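Side-chain contacts in endosialidase (PDB 4HIZ), which hydrolyses polysialic acid internally, at alpha-2,8 and alpha-2,9 linkages, as the endosialidase of bacteriophage phi92: residues A[293-298]-A[303-308]; A[86-91]-A[351-356]; A[427-432]-A[466-471]. One frame throughout, in Å; residues are numbered along the deposited sequence.

Contact 1 of 3, residues A[293-298]-A[303-308]; sequences HSFTVI and YTFAVG. With EDO (1,2-ethanediol), chain J.
Phe295 and Phe305 meet obliquely, with ring planes at 48° and centroids 4.7 Å apart. Phe295 CE2 lies over the centre of one face of the Phe305 ring, 3.5 Å from Phe305 CD1. Round the Phe295 ring, Phe305 CD1, Val307 CG2 and Ala306 O all lie obliquely. CG of Phe305 sits between the backbone N and the carbonyl carbon (chi1 62°), which brings the ring over to the Phe295 side. Val307 CG2 touches Phe295 CD2 at 4.1 Å.

Next along the strands, Thr296 and Ala306 form a hydrogen-bonded antiparallel pair, with side chains on the face away from the rings. Thr296 N gives to Ala306 O at 3.0 Å, and Ala306 N gives back to Thr296 O at 2.9 Å. Thr296 OG1 bonds Tyr354 N and, at 2.7 Å, O2 of a 1,2-ethanediol probably from the crystallisation liquor. Ile298 N bonds Thr304 O, and Ile298 CD1 reaches Ala306 CB at 4.2 Å.

The two strands make a beta hairpin at the edge of a four-stranded sheet of the catalytic beta propeller. Tyr303 and Thr304 form a G1 bulge opposite Asp299. Strand 144-154 packs by Phe295 and Val307, strand 347-355 by Ala306, and 318-324 continues the sheet.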
loop_
_atom_site.group_PDB
_atom_site.type_symbol
_atom_site.label_atom_id
_atom_site.label_comp_id
_atom_site.label_asym_id
_atom_site.label_seq_id
_atom_site.Cartn_x
_atom_site.Cartn_y
_atom_site.Cartn_z
ATOM N N HIS A 293 5.437 -33.079 -8.626
ATOM C CA HIS A 293 4.389 -32.168 -9.113
ATOM C C HIS A 293 3.031 -32.745 -8.797
ATOM O O HIS A 293 2.761 -33.911 -9.144
ATOM C CB HIS A 293 4.570 -31.984 -10.640
ATOM C CG HIS A 293 3.524 -31.124 -11.300
ATOM N ND1 HIS A 293 2.333 -31.637 -11.772
ATOM C CD2 HIS A 293 3.516 -29.801 -11.622
ATOM C CE1 HIS A 293 1.638 -30.670 -12.363
ATOM N NE2 HIS A 293 2.342 -29.553 -12.293
ATOM N N SER A 294 2.190 -31.969 -8.094
ATOM C CA SER A 294 0.822 -32.380 -7.743
ATOM C C SER A 294 0.815 -33.313 -6.519
ATOM O O SER A 294 1.822 -33.975 -6.191
ATOM C CB SER A 294 0.079 -33.019 -8.948
ATOM O OG SER A 294 -1.332 -32.941 -8.787
ATOM N N PHE A 295 -0.329 -33.353 -5.864
ATOM C CA PHE A 295 -0.459 -34.044 -4.581
ATOM C C PHE A 295 -1.909 -34.450 -4.453
ATOM O O PHE A 295 -2.816 -33.644 -4.714
ATOM C CB PHE A 295 -0.087 -33.072 -3.437
ATOM C CG PHE A 295 -0.234 -33.652 -2.068
ATOM C CD1 PHE A 295 -1.434 -33.520 -1.382
ATOM C CD2 PHE A 295 0.834 -34.308 -1.463
ATOM C CE1 PHE A 295 -1.580 -34.029 -0.062
ATOM C CE2 PHE A 295 0.713 -34.835 -0.165
ATOM C CZ PHE A 295 -0.497 -34.692 0.534
ATOM N N THR A 296 -2.174 -35.676 -3.999
ATOM C CA THR A 296 -3.565 -35.984 -3.655
ATOM C C THR A 296 -3.628 -37.046 -2.549
ATOM O O THR A 296 -2.798 -37.965 -2.472
ATOM C CB THR A 296 -4.378 -36.435 -4.908
ATOM O OG1 THR A 296 -5.768 -36.543 -4.581
ATOM C CG2 THR A 296 -3.890 -37.799 -5.426
ATOM N N VAL A 297 -4.602 -36.886 -1.659
ATOM C CA VAL A 297 -4.786 -37.829 -0.553
ATOM C C VAL A 297 -5.643 -39.016 -0.955
ATOM O O VAL A 297 -6.706 -38.848 -1.543
ATOM C CB VAL A 297 -5.429 -37.146 0.648
ATOM C CG1 VAL A 297 -5.775 -38.191 1.751
ATOM C CG2 VAL A 297 -4.482 -36.097 1.182
ATOM N N ILE A 298 -5.189 -40.215 -0.611
ATOM C CA ILE A 298 -5.960 -41.425 -0.859
ATOM C C ILE A 298 -6.704 -41.805 0.439
ATOM O O ILE A 298 -7.873 -42.179 0.392
ATOM C CB ILE A 298 -5.030 -42.554 -1.333
ATOM C CG1 ILE A 298 -4.580 -42.269 -2.776
ATOM C CG2 ILE A 298 -5.721 -43.944 -1.202
ATOM C CD1 ILE A 298 -3.193 -42.678 -3.052
ATOM N N TYR A 303 -2.795 -41.605 6.296
ATOM C CA TYR A 303 -1.708 -40.836 5.691
ATOM C C TYR A 303 -1.220 -41.521 4.429
ATOM O O TYR A 303 -0.019 -41.655 4.177
ATOM C CB TYR A 303 -0.568 -40.577 6.685
ATOM C CG TYR A 303 -1.045 -39.671 7.785
ATOM C CD1 TYR A 303 -1.712 -40.201 8.892
ATOM C CD2 TYR A 303 -0.893 -38.286 7.691
ATOM C CE1 TYR A 303 -2.190 -39.396 9.893
ATOM C CE2 TYR A 303 -1.391 -37.450 8.692
ATOM C CZ TYR A 303 -2.035 -38.016 9.792
ATOM O OH TYR A 303 -2.540 -37.204 10.794
ATOM N N THR A 304 -2.172 -41.962 3.630
ATOM C CA THR A 304 -1.844 -42.519 2.309
ATOM C C THR A 304 -2.056 -41.430 1.265
ATOM O O THR A 304 -3.144 -40.877 1.148
ATOM C CB THR A 304 -2.769 -43.737 1.984
ATOM O OG1 THR A 304 -2.695 -44.721 3.046
ATOM C CG2 THR A 304 -2.330 -44.394 0.696
ATOM N N PHE A 305 -1.012 -41.100 0.517
ATOM C CA PHE A 305 -1.137 -40.064 -0.512
ATOM C C PHE A 305 -0.192 -40.328 -1.673
ATOM O O PHE A 305 0.668 -41.208 -1.613
ATOM C CB PHE A 305 -0.991 -38.645 0.078
ATOM C CG PHE A 305 0.358 -38.318 0.724
ATOM C CD1 PHE A 305 1.548 -38.266 -0.020
ATOM C CD2 PHE A 305 0.398 -37.908 2.056
ATOM C CE1 PHE A 305 2.767 -37.891 0.590
ATOM C CE2 PHE A 305 1.609 -37.499 2.669
ATOM C CZ PHE A 305 2.793 -37.504 1.961
ATOM N N ALA A 306 -0.379 -39.580 -2.752
ATOM C CA ALA A 306 0.447 -39.765 -3.926
ATOM C C ALA A 306 0.983 -38.392 -4.367
ATOM O O ALA A 306 0.300 -37.370 -4.217
ATOM C CB ALA A 306 -0.344 -40.402 -5.058
ATOM N N VAL A 307 2.192 -38.392 -4.924
ATOM C CA VAL A 307 2.819 -37.173 -5.466
ATOM C C VAL A 307 3.127 -37.473 -6.931
ATOM O O VAL A 307 3.591 -38.566 -7.242
ATOM C CB VAL A 307 4.135 -36.917 -4.712
ATOM C CG1 VAL A 307 5.075 -35.961 -5.465
ATOM C CG2 VAL A 307 3.853 -36.464 -3.261
ATOM N N GLY A 308 2.836 -36.543 -7.845
ATOM C CA GLY A 308 3.150 -36.820 -9.241
ATOM C C GLY A 308 4.636 -36.628 -9.514
ATOM O O GLY A 308 5.337 -35.881 -8.809
HETATM C C1 EDO J . -9.430 -33.954 -4.313
HETATM O O1 EDO J . -9.156 -32.741 -3.598
HETATM C C2 EDO J . -8.472 -35.066 -3.887
HETATM O O2 EDO J . -7.205 -34.523 -3.442
#

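Contact 2 of 3, residues A[86-91]-A[351-356]; sequences TQDKTF and CIKYYD. With NA (sodium ion), chain B.
Asp88 and Lys353 reach for each other from opposite directions and close a buried salt bridge, with Asp88 OD2 and Lys353 NZ 3.0 Å apart. The ammonium meets OD2 from above the carboxylate plane, 35° out of it. Asp88 holds CG anti to its own N (chi1 179°), which extends the carboxylate toward strand 351-355. The Lys353 chain bends at chi2 and chi4 and curls back. NZ thereby also bonds the carbonyl of the residue before it, Ile352 O, at 2.8 Å. Water 1 lies 2.9 Å from Lys353 NZ, which donates to it, and 2.8 Å from Asp88 O, so it can relay the lysine to the backbone of Asp88.

Residues 86-90 form the loop between strands 82-84 and 91-93. Strand 347-355 is an outermost strand of a different, four-stranded sheet of the beta propeller, so the bridge ties that loop to a sheet far away in sequence.

Cys351 SG lies beside the carboxylate, 3.6 Å from Asp88 OD2. Ser294 OG is a further hydrogen-bond partner of OD2, while Ser476 OG holds OD1. Close by, a sodium ion is bound by Thr90 O at 2.7 Å, by water 2 and by Val477 O. Lys353 CE passes 3.7 Å from the sodium ion.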
loop_
_atom_site.group_PDB
_atom_site.type_symbol
_atom_site.label_atom_id
_atom_site.label_comp_id
_atom_site.label_asym_id
_atom_site.label_seq_id
_atom_site.Cartn_x
_atom_site.Cartn_y
_atom_site.Cartn_z
ATOM N N THR A 86 1.835 -21.757 -9.407
ATOM C CA THR A 86 1.017 -22.447 -8.398
ATOM C C THR A 86 1.018 -23.964 -8.666
ATOM O O THR A 86 0.742 -24.717 -7.740
ATOM C CB THR A 86 -0.437 -21.987 -8.400
ATOM O OG1 THR A 86 -1.001 -22.300 -9.675
ATOM C CG2 THR A 86 -0.530 -20.432 -8.129
ATOM N N GLN A 87 1.348 -24.398 -9.892
ATOM C CA GLN A 87 1.295 -25.855 -10.218
ATOM C C GLN A 87 2.085 -26.669 -9.195
ATOM O O GLN A 87 3.188 -26.270 -8.808
ATOM C CB GLN A 87 1.847 -26.144 -11.638
ATOM C CG GLN A 87 3.282 -25.738 -11.793
ATOM C CD GLN A 87 3.867 -26.060 -13.191
ATOM O OE1 GLN A 87 4.772 -25.371 -13.656
ATOM N NE2 GLN A 87 3.368 -27.125 -13.837
ATOM N N ASP A 88 1.512 -27.769 -8.687
ATOM C CA ASP A 88 0.073 -27.985 -8.557
ATOM C C ASP A 88 -0.136 -28.149 -7.047
ATOM O O ASP A 88 -0.098 -29.281 -6.530
ATOM C CB ASP A 88 -0.394 -29.240 -9.319
ATOM C CG ASP A 88 -1.892 -29.488 -9.176
ATOM O OD1 ASP A 88 -2.627 -28.534 -8.781
ATOM O OD2 ASP A 88 -2.349 -30.635 -9.446
ATOM N N LYS A 89 -0.319 -27.027 -6.353
ATOM C CA LYS A 89 -0.168 -26.948 -4.900
ATOM C C LYS A 89 -1.356 -26.366 -4.175
ATOM O O LYS A 89 -1.339 -26.317 -2.936
ATOM C CB LYS A 89 1.041 -26.030 -4.549
ATOM C CG LYS A 89 2.393 -26.596 -5.054
ATOM C CD LYS A 89 3.558 -25.711 -4.606
ATOM C CE LYS A 89 3.606 -24.369 -5.447
ATOM N NZ LYS A 89 4.161 -24.635 -6.881
ATOM N N THR A 90 -2.361 -25.869 -4.896
ATOM C CA THR A 90 -3.461 -25.202 -4.166
ATOM C C THR A 90 -4.284 -26.143 -3.290
ATOM O O THR A 90 -4.371 -27.343 -3.563
ATOM C CB THR A 90 -4.417 -24.428 -5.106
ATOM O OG1 THR A 90 -5.113 -25.335 -5.963
ATOM C CG2 THR A 90 -3.659 -23.357 -5.909
ATOM N N PHE A 91 -4.894 -25.592 -2.240
ATOM C CA PHE A 91 -5.775 -26.376 -1.386
ATOM C C PHE A 91 -6.633 -25.446 -0.551
ATOM O O PHE A 91 -6.352 -24.242 -0.447
ATOM C CB PHE A 91 -4.932 -27.360 -0.506
ATOM C CG PHE A 91 -4.004 -26.673 0.466
ATOM C CD1 PHE A 91 -4.456 -26.264 1.736
ATOM C CD2 PHE A 91 -2.688 -26.394 0.114
ATOM C CE1 PHE A 91 -3.578 -25.620 2.621
ATOM C CE2 PHE A 91 -1.796 -25.754 1.001
ATOM C CZ PHE A 91 -2.245 -25.356 2.266
ATOM N N CYS A 351 -1.005 -33.940 -13.281
ATOM C CA CYS A 351 -1.873 -33.467 -12.197
ATOM C C CYS A 351 -2.639 -34.702 -11.784
ATOM O O CYS A 351 -3.172 -35.435 -12.640
ATOM C CB CYS A 351 -2.849 -32.409 -12.697
ATOM S SG CYS A 351 -2.027 -30.812 -13.048
ATOM N N ILE A 352 -2.697 -34.951 -10.482
ATOM C CA ILE A 352 -3.372 -36.160 -10.013
ATOM C C ILE A 352 -4.375 -35.837 -8.914
ATOM O O ILE A 352 -4.091 -35.011 -8.038
ATOM C CB ILE A 352 -2.382 -37.223 -9.476
ATOM C CG1 ILE A 352 -1.435 -36.638 -8.419
ATOM C CG2 ILE A 352 -1.566 -37.798 -10.627
ATOM C CD1 ILE A 352 -0.537 -37.718 -7.733
ATOM N N LYS A 353 -5.551 -36.466 -8.971
ATOM C CA LYS A 353 -6.569 -36.271 -7.931
ATOM C C LYS A 353 -7.325 -37.577 -7.714
ATOM O O LYS A 353 -7.737 -38.232 -8.663
ATOM C CB LYS A 353 -7.552 -35.161 -8.305
ATOM C CG LYS A 353 -6.917 -33.742 -8.339
ATOM C CD LYS A 353 -6.481 -33.301 -6.928
ATOM C CE LYS A 353 -5.615 -32.004 -6.942
ATOM N NZ LYS A 353 -4.326 -32.232 -7.772
ATOM N N TYR A 354 -7.510 -37.923 -6.454
ATOM C CA TYR A 354 -8.255 -39.134 -6.082
ATOM C C TYR A 354 -9.650 -38.764 -5.625
ATOM O O TYR A 354 -9.813 -37.887 -4.750
ATOM C CB TYR A 354 -7.486 -39.824 -4.963
ATOM C CG TYR A 354 -8.050 -41.121 -4.454
ATOM C CD1 TYR A 354 -7.779 -42.320 -5.106
ATOM C CD2 TYR A 354 -8.794 -41.155 -3.283
ATOM C CE1 TYR A 354 -8.265 -43.540 -4.594
ATOM C CE2 TYR A 354 -9.277 -42.358 -2.789
ATOM C CZ TYR A 354 -9.012 -43.523 -3.453
ATOM O OH TYR A 354 -9.488 -44.732 -2.929
ATOM N N TYR A 355 -10.659 -39.426 -6.203
ATOM C CA TYR A 355 -12.043 -39.242 -5.760
ATOM C C TYR A 355 -12.748 -40.579 -5.719
ATOM O O TYR A 355 -12.800 -41.285 -6.732
ATOM C CB TYR A 355 -12.814 -38.392 -6.764
ATOM C CG TYR A 355 -12.354 -36.983 -6.896
ATOM C CD1 TYR A 355 -12.825 -36.007 -6.025
ATOM C CD2 TYR A 355 -11.476 -36.611 -7.902
ATOM C CE1 TYR A 355 -12.439 -34.681 -6.155
ATOM C CE2 TYR A 355 -11.077 -35.290 -8.045
ATOM C CZ TYR A 355 -11.560 -34.336 -7.155
ATOM O OH TYR A 355 -11.198 -33.020 -7.284
ATOM N N ASP A 356 -13.300 -40.918 -4.555
ATOM C CA ASP A 356 -14.165 -42.088 -4.449
ATOM C C ASP A 356 -13.524 -43.343 -5.028
ATOM O O ASP A 356 -14.159 -44.087 -5.784
ATOM C CB ASP A 356 -15.475 -41.822 -5.173
ATOM C CG ASP A 356 -16.247 -40.691 -4.547
ATOM O OD1 ASP A 356 -16.139 -40.524 -3.300
ATOM O OD2 ASP A 356 -16.951 -39.948 -5.280
HETATM NA NA NA B . -5.934 -28.691 -5.294
HETATM O O HOH W 1 -2.357 -30.884 -6.082
HETATM O O HOH W 2 -6.900 -30.865 -3.729
#

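Contact 3 of 3, residues A[427-432]-A[466-471]; sequences NRYKGT and HIVNSA. With EDO (1,2-ethanediol), chain O.
Val468 is held between Arg428 and Tyr429, and the close packing of the contact centres on it. The Tyr429 and Val468 side chains lie side by side and point the same way. The phenol end does the touching: Tyr429 OH is 3.4 Å from Val468 CB, and Tyr429 CZ is 3.6 Å from the same carbon. Val468 meets the ring obliquely. On the Arg428 flank, Val468 CG2 lies 3.9 Å from Arg428 CG.

Arg428 is bent at chi2 (-63°), and the rest of the chain then runs past the Val468 carbonyl. Arg428 NH1 gives Val468 O a bond of 2.9 Å with an N-H...O angle of 156°. The oxygen lies at the guanidinium edge, almost in its plane.

Beyond this bond the contact is looser. Ser470 comes no nearer than 4.3 Å, from its N to Arg428 NH1. A 1,2-ethanediol, probably from the crystallisation liquor, takes a bond from Arg428 NH2 to its O2 at 2.9 Å. A second, weak bond comes from NH1. Glu419 makes a salt bridge with Arg428 NE, the third nitrogen of the group, which would steady its rotation.

The contact lies at a subunit interface, where Arg187 of the second subunit makes a cation-pi contact with Tyr429. It joins two loops of the propeller domain, one between strands 407-413 and 435-442, the other between strands 456-460 and 473-480.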
loop_
_atom_site.group_PDB
_atom_site.type_symbol
_atom_site.label_atom_id
_atom_site.label_comp_id
_atom_site.label_asym_id
_atom_site.label_seq_id
_atom_site.Cartn_x
_atom_site.Cartn_y
_atom_site.Cartn_z
ATOM N N ASN A 427 5.335 -18.827 -30.369
ATOM C CA ASN A 427 5.114 -17.436 -30.798
ATOM C C ASN A 427 5.644 -16.490 -29.726
ATOM O O ASN A 427 4.862 -15.813 -29.031
ATOM C CB ASN A 427 3.613 -17.221 -30.998
ATOM C CG ASN A 427 3.266 -15.839 -31.517
ATOM O OD1 ASN A 427 4.081 -15.184 -32.211
ATOM N ND2 ASN A 427 2.049 -15.381 -31.199
ATOM N N ARG A 428 6.964 -16.419 -29.583
ATOM C CA ARG A 428 7.559 -15.671 -28.483
ATOM C C ARG A 428 8.191 -14.388 -29.019
ATOM O O ARG A 428 8.224 -14.150 -30.255
ATOM C CB ARG A 428 8.619 -16.540 -27.784
ATOM C CG ARG A 428 8.068 -17.894 -27.336
ATOM C CD ARG A 428 6.928 -17.724 -26.247
ATOM N NE ARG A 428 6.291 -19.033 -26.050
ATOM C CZ ARG A 428 6.733 -19.959 -25.200
ATOM N NH1 ARG A 428 7.738 -19.688 -24.363
ATOM N NH2 ARG A 428 6.144 -21.148 -25.158
ATOM N N TYR A 429 8.693 -13.565 -28.092
ATOM C CA TYR A 429 9.486 -12.365 -28.430
ATOM C C TYR A 429 8.646 -11.202 -28.937
ATOM O O TYR A 429 9.185 -10.258 -29.511
ATOM C CB TYR A 429 10.632 -12.691 -29.407
ATOM C CG TYR A 429 11.533 -13.799 -28.948
ATOM C CD1 TYR A 429 12.374 -13.638 -27.841
ATOM C CD2 TYR A 429 11.557 -15.009 -29.625
ATOM C CE1 TYR A 429 13.259 -14.654 -27.446
ATOM C CE2 TYR A 429 12.417 -16.028 -29.236
ATOM C CZ TYR A 429 13.252 -15.848 -28.148
ATOM O OH TYR A 429 14.113 -16.853 -27.768
ATOM N N LYS A 430 7.333 -11.260 -28.693
ATOM C CA LYS A 430 6.458 -10.102 -28.904
ATOM C C LYS A 430 5.313 -10.230 -27.929
ATOM O O LYS A 430 4.967 -11.363 -27.503
ATOM C CB LYS A 430 5.882 -10.060 -30.317
ATOM C CG LYS A 430 4.985 -11.224 -30.649
ATOM C CD LYS A 430 4.446 -11.129 -32.047
ATOM C CE LYS A 430 5.576 -11.318 -33.026
ATOM N NZ LYS A 430 5.150 -11.229 -34.453
ATOM N N GLY A 431 4.708 -9.094 -27.561
ATOM C CA GLY A 431 3.594 -9.165 -26.615
ATOM C C GLY A 431 2.374 -9.795 -27.275
ATOM O O GLY A 431 2.040 -9.488 -28.418
ATOM N N THR A 432 1.667 -10.672 -26.558
ATOM C CA THR A 432 0.490 -11.344 -27.144
ATOM C C THR A 432 -0.544 -11.593 -26.046
ATOM O O THR A 432 -0.272 -11.312 -24.867
ATOM C CB THR A 432 0.822 -12.747 -27.751
ATOM O OG1 THR A 432 1.091 -13.667 -26.684
ATOM C CG2 THR A 432 2.042 -12.666 -28.704
ATOM N N HIS A 466 9.322 -9.702 -23.964
ATOM C CA HIS A 466 10.737 -9.313 -24.106
ATOM C C HIS A 466 11.716 -10.356 -23.589
ATOM O O HIS A 466 12.931 -10.150 -23.655
ATOM C CB HIS A 466 11.059 -7.981 -23.429
ATOM C CG HIS A 466 10.377 -6.793 -24.036
ATOM N ND1 HIS A 466 10.612 -5.514 -23.578
ATOM C CD2 HIS A 466 9.513 -6.668 -25.082
ATOM C CE1 HIS A 466 9.915 -4.649 -24.301
ATOM N NE2 HIS A 466 9.224 -5.320 -25.207
ATOM N N ILE A 467 11.194 -11.473 -23.094
ATOM C CA ILE A 467 12.004 -12.694 -22.880
ATOM C C ILE A 467 11.210 -13.882 -23.400
ATOM O O ILE A 467 9.982 -13.804 -23.556
ATOM C CB ILE A 467 12.445 -12.934 -21.401
ATOM C CG1 ILE A 467 11.253 -13.273 -20.479
ATOM C CG2 ILE A 467 13.256 -11.755 -20.847
ATOM C CD1 ILE A 467 11.721 -13.616 -19.065
ATOM N N VAL A 468 11.917 -14.971 -23.696
ATOM C CA VAL A 468 11.284 -16.114 -24.337
ATOM C C VAL A 468 10.366 -16.825 -23.349
ATOM O O VAL A 468 9.342 -17.377 -23.755
ATOM C CB VAL A 468 12.332 -17.113 -24.896
ATOM C CG1 VAL A 468 13.062 -17.835 -23.747
ATOM C CG2 VAL A 468 11.639 -18.102 -25.814
ATOM N N ASN A 469 10.679 -16.732 -22.051
ATOM C CA ASN A 469 9.936 -17.512 -21.066
ATOM C C ASN A 469 8.576 -16.867 -20.791
ATOM O O ASN A 469 8.441 -15.639 -20.802
ATOM C CB ASN A 469 10.669 -17.565 -19.728
ATOM C CG ASN A 469 12.100 -17.917 -19.862
ATOM O OD1 ASN A 469 12.984 -17.037 -19.814
ATOM N ND2 ASN A 469 12.366 -19.193 -20.064
ATOM N N SER A 470 7.588 -17.710 -20.521
ATOM C CA SER A 470 6.247 -17.252 -20.162
ATOM C C SER A 470 5.792 -17.844 -18.846
ATOM O O SER A 470 5.962 -19.046 -18.591
ATOM C CB SER A 470 5.259 -17.649 -21.259
ATOM O OG SER A 470 3.937 -17.258 -20.903
ATOM N N ALA A 471 5.178 -16.997 -18.009
ATOM C CA ALA A 471 4.587 -17.468 -16.747
ATOM C C ALA A 471 3.107 -17.825 -16.899
ATOM O O ALA A 471 2.452 -18.212 -15.917
ATOM C CB ALA A 471 4.761 -16.415 -15.686
HETATM C C1 EDO O . 7.775 -24.859 -23.466
HETATM O O1 EDO O . 9.139 -24.452 -23.378
HETATM C C2 EDO O . 6.987 -24.008 -22.496
HETATM O O2 EDO O . 7.182 -22.646 -22.872
#

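Overall arrangement
From the N terminus, loop 86-91 comes first. Its partner 351-356 arrives about 260 residues later, so contact 2 closes a long loop holding several sheets of the propeller. Contact 1, the hairpin 293-298 with 303-308, is nested inside that loop. The two touch through Ser294 and Thr296. Their centres are 8 Å apart, and together they tie the hairpin to strand 347-355 and to the loop 86-91. Contact 3 follows in series and closes a shorter loop between 427-432 and 466-471. It joins the loop after strand 407-413 to the loop before strand 473-480, at the subunit interface. Its centre lies about 28 Å from that of contact 2, without a touch.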